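Local coordinates for uncharacterized protein (Pyrococcus abyssi, PDB 5IFF), which acts as the restriction DNA glycosylase R.PabI, binding double-stranded DNA as a tetramer and probably excising adenine bases from its target sequence, at residues E112-E117 against I123-Y128; K146-Q149 against Y154-M157. The protein carries 2 engineered substitutions. All coordinates share one frame; numbering follows the deposited sequence.

Interaction 1. Residues E112-E117 against I123-Y128; sequences ESTNEE and IYEDVY
Thr-114 reaches Ile-123 with OG1, which its first torsion (chi1 82°) places between the backbone N and the carbonyl carbon. CG2 then lies beside the backbone N and touches the carboxylate carbon of Glu-125. The motif is an antiparallel beta pairing with a corner at Asn-115. Strands 110-114 and 116-118 pair in turn with the long strand 121-134.

Glu-112 and Glu-125 form a hydrogen-bonded pair, Glu-112 N to Glu-125 O and Glu-125 N to Glu-112 O each 2.8 Å. Ser-113 and Tyr-124 are the next, non-hydrogen-bonded pair. Here the tyrosine ring approaches obliquely, CD1 3.7 Å from Ser-113 CA. Thr-114 OG1 donates to Ile-123 O at 2.9 Å from above the carbonyl plane, while Thr-114 N adds a weak bond to that oxygen. OG1 also accepts from Glu-116 N at 3.0 Å, an ST turn. The hydroxyl thus takes part in two bonds, one across to strand 121-134 and one spanning the corner at Asn-115. Beyond it, Ile-123 N bonds to Glu-116 O at 3.1 Å.

Glu-116 and Glu-125 bring like charges near each other. Glu-116 forms a salt bridge with Lys-107 and Glu-125 one with Arg-110, both of the second subunit, whose strand also continues the sheet. Glu-112 bridges to Arg-110 of its own chain, and its CG lies 4.2 Å from Val-127 CG2.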
ATOM      1  N   GLU A 112      13.641 -12.702 -28.252  1.00 66.63           N
ATOM      2  CA  GLU A 112      14.448 -13.462 -29.193  1.00 70.64           C
ATOM      3  C   GLU A 112      14.364 -14.926 -28.857  1.00 66.73           C
ATOM      4  O   GLU A 112      14.388 -15.304 -27.686  1.00 62.59           O
ATOM      5  CB  GLU A 112      15.910 -13.016 -29.170  1.00 77.97           C
ATOM      6  CG  GLU A 112      16.169 -11.604 -29.704  1.00 85.64           C
ATOM      7  CD  GLU A 112      17.653 -11.340 -29.967  1.00 93.15           C
ATOM      8  OE1 GLU A 112      18.481 -12.238 -29.691  1.00 97.50           O
ATOM      9  OE2 GLU A 112      17.994 -10.238 -30.448  1.00 98.25           O
ATOM     10  N   SER A 113      14.241 -15.740 -29.896  1.00 68.43           N
ATOM     11  CA  SER A 113      14.325 -17.167 -29.762  1.00 69.32           C
ATOM     12  C   SER A 113      15.778 -17.557 -29.669  1.00 70.08           C
ATOM     13  O   SER A 113      16.639 -16.907 -30.249  1.00 70.48           O
ATOM     14  CB  SER A 113      13.659 -17.878 -30.953  1.00 76.30           C
ATOM     15  OG  SER A 113      14.342 -17.613 -32.171  1.00 79.27           O
ATOM     16  N   THR A 114      16.048 -18.619 -28.929  1.00 69.29           N
ATOM     17  CA  THR A 114      17.374 -19.206 -28.880  1.00 70.63           C
ATOM     18  C   THR A 114      17.266 -20.660 -29.296  1.00 75.89           C
ATOM     19  O   THR A 114      16.197 -21.133 -29.688  1.00 75.47           O
ATOM     20  CB  THR A 114      17.980 -19.128 -27.481  1.00 67.86           C
ATOM     21  OG1 THR A 114      17.470 -20.214 -26.698  1.00 69.92           O
ATOM     22  CG2 THR A 114      17.596 -17.812 -26.809  1.00 62.90           C
ATOM     23  N   ASN A 115      18.363 -21.388 -29.187  1.00 79.48           N
ATOM     24  CA  ASN A 115      18.308 -22.793 -29.482  1.00 84.90           C
ATOM     25  C   ASN A 115      18.524 -23.638 -28.243  1.00 85.07           C
ATOM     26  O   ASN A 115      18.690 -24.848 -28.336  1.00 85.96           O
ATOM     27  CB  ASN A 115      19.330 -23.139 -30.549  1.00 90.35           C
ATOM     28  CG  ASN A 115      18.745 -23.080 -31.928  1.00 93.40           C
ATOM     29  OD1 ASN A 115      17.705 -23.681 -32.196  1.00 94.09           O
ATOM     30  ND2 ASN A 115      19.398 -22.342 -32.814  1.00 95.42           N
ATOM     31  N   GLU A 116      18.524 -22.990 -27.084  1.00 84.25           N
ATOM     32  CA  GLU A 116      18.705 -23.704 -25.833  1.00 85.51           C
ATOM     33  C   GLU A 116      17.367 -24.243 -25.382  1.00 81.27           C
ATOM     34  O   GLU A 116      16.316 -23.656 -25.665  1.00 77.47           O
ATOM     35  CB  GLU A 116      19.296 -22.805 -24.746  1.00 88.44           C
ATOM     36  CG  GLU A 116      20.346 -21.823 -25.227  1.00 95.01           C
ATOM     37  CD  GLU A 116      20.579 -20.693 -24.233  1.00 97.20           C
ATOM     38  OE1 GLU A 116      20.858 -19.560 -24.676  1.00 97.59           O
ATOM     39  OE2 GLU A 116      20.479 -20.934 -23.010  1.00 98.07           O
ATOM     40  N   GLU A 117      17.418 -25.382 -24.702  1.00 79.69           N
ATOM     41  CA  GLU A 117      16.276 -25.914 -23.986  1.00 76.77           C
ATOM     42  C   GLU A 117      16.732 -26.153 -22.552  1.00 75.42           C
ATOM     43  O   GLU A 117      17.863 -26.560 -22.328  1.00 81.25           O
ATOM     44  CB  GLU A 117      15.748 -27.202 -24.645  1.00 78.81           C
ATOM     45  CG  GLU A 117      15.275 -26.979 -26.096  1.00 80.78           C
ATOM     46  CD  GLU A 117      14.428 -28.123 -26.664  1.00 81.10           C
ATOM     47  OE1 GLU A 117      14.557 -29.262 -26.159  1.00 81.84           O
ATOM     48  OE2 GLU A 117      13.639 -27.868 -27.618  1.00 80.02           O
ATOM     49  N   ILE A 123      13.928 -21.989 -24.480  1.00 54.62           N
ATOM     50  CA  ILE A 123      14.426 -20.785 -23.836  1.00 52.87           C
ATOM     51  C   ILE A 123      14.297 -19.624 -24.816  1.00 52.65           C
ATOM     52  O   ILE A 123      14.723 -19.735 -25.976  1.00 55.14           O
ATOM     53  CB  ILE A 123      15.914 -20.964 -23.361  1.00 50.81           C
ATOM     54  CG1 ILE A 123      16.005 -21.986 -22.219  1.00 49.98           C
ATOM     55  CG2 ILE A 123      16.533 -19.635 -22.921  1.00 50.06           C
ATOM     56  CD1 ILE A 123      15.141 -21.626 -20.993  1.00 45.78           C
ATOM     57  N   TYR A 124      13.677 -18.543 -24.358  1.00 48.31           N
ATOM     58  CA  TYR A 124      13.618 -17.281 -25.105  1.00 49.36           C
ATOM     59  C   TYR A 124      14.365 -16.235 -24.297  1.00 47.57           C
ATOM     60  O   TYR A 124      14.684 -16.463 -23.133  1.00 45.68           O
ATOM     61  CB  TYR A 124      12.177 -16.824 -25.361  1.00 49.03           C
ATOM     62  CG  TYR A 124      11.434 -17.745 -26.303  1.00 58.20           C
ATOM     63  CD1 TYR A 124      11.355 -17.467 -27.660  1.00 62.70           C
ATOM     64  CD2 TYR A 124      10.846 -18.927 -25.834  1.00 61.59           C
ATOM     65  CE1 TYR A 124      10.688 -18.329 -28.527  1.00 68.87           C
ATOM     66  CE2 TYR A 124      10.183 -19.789 -26.686  1.00 66.08           C
ATOM     67  CZ  TYR A 124      10.106 -19.486 -28.031  1.00 71.22           C
ATOM     68  OH  TYR A 124       9.445 -20.334 -28.892  1.00 80.60           O
ATOM     69  N   GLU A 125      14.663 -15.097 -24.915  1.00 48.13           N
ATOM     70  CA  GLU A 125      15.281 -14.003 -24.181  1.00 47.51           C
ATOM     71  C   GLU A 125      14.485 -12.719 -24.419  1.00 49.75           C
ATOM     72  O   GLU A 125      14.239 -12.363 -25.567  1.00 54.95           O
ATOM     73  CB  GLU A 125      16.748 -13.846 -24.603  1.00 50.16           C
ATOM     74  CG  GLU A 125      17.700 -14.828 -23.930  1.00 52.51           C
ATOM     75  CD  GLU A 125      19.158 -14.776 -24.463  1.00 65.55           C
ATOM     76  OE1 GLU A 125      19.397 -14.280 -25.588  1.00 67.02           O
ATOM     77  OE2 GLU A 125      20.068 -15.246 -23.744  1.00 64.93           O
ATOM     78  N   ASP A 126      14.033 -12.057 -23.350  1.00 48.39           N
ATOM     79  CA  ASP A 126      13.415 -10.733 -23.472  1.00 47.89           C
ATOM     80  C   ASP A 126      14.505  -9.660 -23.351  1.00 47.68           C
ATOM     81  O   ASP A 126      15.322  -9.711 -22.428  1.00 46.70           O
ATOM     82  CB  ASP A 126      12.333 -10.524 -22.416  1.00 47.19           C
ATOM     83  CG  ASP A 126      11.052 -11.273 -22.744  1.00 51.58           C
ATOM     84  OD1 ASP A 126      10.783 -11.470 -23.952  1.00 52.36           O
ATOM     85  OD2 ASP A 126      10.315 -11.646 -21.805  1.00 52.19           O
ATOM     86  N   VAL A 127      14.507  -8.685 -24.266  1.00 47.80           N
ATOM     87  CA  VAL A 127      15.667  -7.813 -24.421  1.00 48.41           C
ATOM     88  C   VAL A 127      15.230  -6.349 -24.271  1.00 48.13           C
ATOM     89  O   VAL A 127      14.427  -5.863 -25.069  1.00 49.38           O
ATOM     90  CB  VAL A 127      16.379  -8.014 -25.797  1.00 45.62           C
ATOM     91  CG1 VAL A 127      17.724  -7.320 -25.811  1.00 45.76           C
ATOM     92  CG2 VAL A 127      16.555  -9.511 -26.125  1.00 48.04           C
ATOM     93  N   TYR A 128      15.724  -5.701 -23.220  1.00 46.14           N
ATOM     94  CA  TYR A 128      15.368  -4.322 -22.868  1.00 44.65           C
ATOM     95  C   TYR A 128      16.503  -3.353 -23.213  1.00 44.93           C
ATOM     96  O   TYR A 128      17.644  -3.570 -22.801  1.00 47.99           O
ATOM     97  CB  TYR A 128      15.083  -4.196 -21.379  1.00 46.56           C
ATOM     98  CG  TYR A 128      13.849  -4.888 -20.883  1.00 53.49           C
ATOM     99  CD1 TYR A 128      13.786  -6.284 -20.800  1.00 56.32           C
ATOM    100  CD2 TYR A 128      12.749  -4.151 -20.463  1.00 55.69           C
ATOM    101  CE1 TYR A 128      12.645  -6.915 -20.338  1.00 58.63           C
ATOM    102  CE2 TYR A 128      11.609  -4.778 -19.994  1.00 58.87           C
ATOM    103  CZ  TYR A 128      11.569  -6.161 -19.931  1.00 61.38           C
ATOM    104  OH  TYR A 128      10.437  -6.774 -19.460  1.00 66.54           O
TER

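Interaction 2. Residues K146-Q149 against Y154-M157; sequences KHKQ and YQSM. With nucleotides of chain C.
Lys-146 and Gln-155 form the hydrogen-bonded pair of an antiparallel beta hairpin. Lys-146 N donates to Gln-155 O at 2.9 Å. Gln-155 N returns a nearly straight bond to Lys-146 O at 2.7 Å. His-147 and Tyr-154 follow as a non-hydrogen-bonded pair. Their side chains run side by side and point the same way. His-147 NE2 sits at the edge of the tyrosine ring, near its plane, 4.0 Å from Tyr-154 CE1. The two ring planes are inclined by 39°, so the rings meet obliquely.

Lys-148 has already left the strand, yet its side chain still covers the pairing. Lys-148 CG packs 3.6 Å from Tyr-154 C. Bends at chi3 (76°) and chi4 (68°) then fold the chain so that NZ comes 3.9 Å from Gln-155 NE2. The two side chains cross at about a right angle. Both of these nitrogen groups are donors, so this is plain proximity.

Gln-149 extends from the turn to the bound DNA. Its NE2 lies 3.3 Å from C5' of DC10 of chain C, a contact with the sugar-phosphate backbone. Gln-149 also packs on a phosphate of the DNA. The side chain of Gln-155 is about 8 Å from that of Gln-59, a residue of the adenine-binding site, so this DNA-facing hairpin end lies near that site.

Further out, Ile-109 touches the side chains of both His-147 and Tyr-154. The backbone of Met-157 bonds to that of Val-144, continuing the pairing of strands 140-147 and 154-163. Ser-156 OG hydrogen-bonds to Glu-105 of helix 104-107, and its side chain packs on Ser-202, between helices 188-201 and 203-216.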
ATOM      1  N   LYS A 146      10.322   0.438 -18.621  1.00 54.91           N
ATOM      2  CA  LYS A 146       9.434  -0.424 -17.832  1.00 61.83           C
ATOM      3  C   LYS A 146       8.095  -0.557 -18.567  1.00 64.27           C
ATOM      4  O   LYS A 146       7.656   0.375 -19.241  1.00 63.82           O
ATOM      5  CB  LYS A 146       9.233   0.144 -16.421  1.00 63.34           C
ATOM      6  CG  LYS A 146       8.554  -0.823 -15.449  1.00 71.58           C
ATOM      7  CD  LYS A 146       9.270  -0.818 -14.077  1.00 75.74           C
ATOM      8  CE  LYS A 146       8.906  -2.034 -13.233  1.00 80.18           C
ATOM      9  NZ  LYS A 146       9.736  -2.079 -12.000  1.00 81.41           N
ATOM     10  N   HIS A 147       7.457  -1.722 -18.480  1.00 68.65           N
ATOM     11  CA  HIS A 147       6.128  -1.840 -19.065  1.00 74.24           C
ATOM     12  C   HIS A 147       5.205  -0.906 -18.321  1.00 71.62           C
ATOM     13  O   HIS A 147       5.377  -0.702 -17.115  1.00 71.09           O
ATOM     14  CB  HIS A 147       5.615  -3.276 -19.015  1.00 80.24           C
ATOM     15  CG  HIS A 147       6.062  -4.095 -20.178  1.00 85.44           C
ATOM     16  ND1 HIS A 147       6.903  -5.184 -20.049  1.00 89.27           N
ATOM     17  CD2 HIS A 147       5.808  -3.972 -21.502  1.00 87.28           C
ATOM     18  CE1 HIS A 147       7.131  -5.703 -21.242  1.00 91.89           C
ATOM     19  NE2 HIS A 147       6.478  -4.985 -22.142  1.00 91.13           N
ATOM     20  N   LYS A 148       4.261  -0.299 -19.037  1.00 71.38           N
ATOM     21  CA  LYS A 148       3.329   0.590 -18.364  1.00 71.99           C
ATOM     22  C   LYS A 148       2.394  -0.258 -17.513  1.00 77.54           C
ATOM     23  O   LYS A 148       2.088  -1.391 -17.868  1.00 79.82           O
ATOM     24  CB  LYS A 148       2.548   1.437 -19.352  1.00 71.60           C
ATOM     25  CG  LYS A 148       3.376   2.431 -20.114  1.00 67.74           C
ATOM     26  CD  LYS A 148       2.492   3.204 -21.063  1.00 68.22           C
ATOM     27  CE  LYS A 148       1.678   4.253 -20.329  1.00 69.73           C
ATOM     28  NZ  LYS A 148       2.522   5.360 -19.780  1.00 68.65           N
ATOM     29  N   GLN A 149       1.974   0.297 -16.383  1.00 80.69           N
ATOM     30  CA  GLN A 149       1.241  -0.438 -15.365  1.00 87.32           C
ATOM     31  C   GLN A 149      -0.069  -1.007 -15.894  1.00 93.81           C
ATOM     32  O   GLN A 149      -0.413  -2.153 -15.602  1.00 98.54           O
ATOM     33  CB  GLN A 149       0.975   0.468 -14.159  1.00 87.95           C
ATOM     34  CG  GLN A 149       0.379  -0.243 -12.952  1.00 93.01           C
ATOM     35  CD  GLN A 149       0.255   0.673 -11.749  1.00 93.30           C
ATOM     36  OE1 GLN A 149       0.804   1.775 -11.734  1.00 90.16           O
ATOM     37  NE2 GLN A 149      -0.473   0.221 -10.735  1.00 96.88           N
ATOM     38  N   TYR A 154       5.404   1.676 -23.066  1.00 72.80           N
ATOM     39  CA  TYR A 154       6.582   1.597 -22.221  1.00 73.07           C
ATOM     40  C   TYR A 154       6.734   2.912 -21.461  1.00 66.05           C
ATOM     41  O   TYR A 154       6.334   3.976 -21.940  1.00 65.51           O
ATOM     42  CB  TYR A 154       7.837   1.310 -23.049  1.00 79.76           C
ATOM     43  CG  TYR A 154       7.656   0.242 -24.102  1.00 89.82           C
ATOM     44  CD1 TYR A 154       7.639  -1.108 -23.756  1.00 95.33           C
ATOM     45  CD2 TYR A 154       7.499   0.579 -25.449  1.00 93.54           C
ATOM     46  CE1 TYR A 154       7.479  -2.100 -24.719  1.00100.11           C
ATOM     47  CE2 TYR A 154       7.334  -0.413 -26.425  1.00 98.75           C
ATOM     48  CZ  TYR A 154       7.327  -1.753 -26.050  1.00101.76           C
ATOM     49  OH  TYR A 154       7.164  -2.745 -27.001  1.00105.50           O
ATOM     50  N   GLN A 155       7.273   2.836 -20.257  1.00 60.26           N
ATOM     51  CA  GLN A 155       7.559   4.038 -19.511  1.00 58.68           C
ATOM     52  C   GLN A 155       9.082   4.175 -19.487  1.00 46.36           C
ATOM     53  O   GLN A 155       9.763   3.201 -19.192  1.00 44.42           O
ATOM     54  CB  GLN A 155       6.994   3.931 -18.106  1.00 69.93           C
ATOM     55  CG  GLN A 155       6.447   5.197 -17.530  1.00 81.91           C
ATOM     56  CD  GLN A 155       5.575   4.914 -16.327  1.00 97.31           C
ATOM     57  OE1 GLN A 155       5.990   4.221 -15.393  1.00101.19           O
ATOM     58  NE2 GLN A 155       4.349   5.424 -16.353  1.00107.43           N
ATOM     59  N   SER A 156       9.625   5.350 -19.779  1.00 41.26           N
ATOM     60  CA  SER A 156      11.079   5.493 -19.666  1.00 35.62           C
ATOM     61  C   SER A 156      11.418   6.107 -18.325  1.00 42.00           C
ATOM     62  O   SER A 156      10.717   7.004 -17.867  1.00 45.13           O
ATOM     63  CB  SER A 156      11.648   6.351 -20.811  1.00 34.60           C
ATOM     64  OG  SER A 156      10.823   7.509 -20.928  1.00 37.44           O
ATOM     65  N   MET A 157      12.510   5.661 -17.688  1.00 38.07           N
ATOM     66  CA  MET A 157      12.899   6.271 -16.413  1.00 33.20           C
ATOM     67  C   MET A 157      14.349   6.696 -16.490  1.00 32.09           C
ATOM     68  O   MET A 157      15.161   5.974 -17.038  1.00 32.35           O
ATOM     69  CB  MET A 157      12.710   5.292 -15.242  1.00 35.45           C
ATOM     70  CG  MET A 157      11.183   4.897 -15.012  1.00 63.60           C
ATOM     71  SD  MET A 157      10.832   4.501 -13.294  1.00170.78           S
ATOM     72  CE  MET A 157      11.881   3.069 -13.076  1.00 95.79           C
TER
ATOM     73  P    DC C  10       1.896  -3.785  -9.716  1.00 58.59           P
ATOM     74  OP1  DC C  10       2.221  -3.515 -11.130  1.00 63.24           O
ATOM     75  OP2  DC C  10       2.368  -4.987  -8.985  1.00 58.81           O
ATOM     76  O5'  DC C  10       2.353  -2.556  -8.805  1.00 56.00           O
ATOM     77  C5'  DC C  10       2.094  -1.235  -9.224  1.00 50.94           C
ATOM     78  C4'  DC C  10       2.440  -0.282  -8.119  1.00 50.58           C
ATOM     79  O4'  DC C  10       1.481  -0.404  -7.068  1.00 45.50           O
ATOM     80  C3'  DC C  10       3.806  -0.530  -7.474  1.00 52.55           C
ATOM     81  O3'  DC C  10       4.684   0.470  -7.958  1.00 58.15           O
ATOM     82  C2'  DC C  10       3.550  -0.393  -5.958  1.00 54.18           C
ATOM     83  C1'  DC C  10       2.088   0.074  -5.893  1.00 51.39           C
ATOM     84  N1   DC C  10       1.317  -0.474  -4.751  1.00 52.35           N
ATOM     85  C2   DC C  10       0.792   0.390  -3.781  1.00 53.11           C
ATOM     86  O2   DC C  10       1.059   1.599  -3.841  1.00 53.46           O
ATOM     87  N3   DC C  10       0.053  -0.138  -2.762  1.00 50.40           N
ATOM     88  C4   DC C  10      -0.198  -1.451  -2.724  1.00 49.60           C
ATOM     89  N4   DC C  10      -0.897  -1.925  -1.694  1.00 50.55           N
ATOM     90  C5   DC C  10       0.325  -2.345  -3.708  1.00 51.29           C
ATOM     91  C6   DC C  10       1.042  -1.818  -4.708  1.00 51.54           C
TER

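In the fold
Both contacts belong to one branched antiparallel sheet, where strands 121-134 and 140-147 are neighbours. Interaction 1 lies far out from the centre of the chain, about 29 Å away. It is partly buried, and a second subunit covers it. Interaction 2 is a surface contact about 15 Å from that centre; no other protein chain touches it, but DNA does. Their chemistry follows. Residues 112-117 and 123-128 are rich in acidic groups, several of which have basic partners within the chain or across the interface. Residues 146-149 and 154-157 carry lysines, glutamines and an aromatic pair. The two meet where Tyr-128 OH packs 3.9 Å from His-147 CE1.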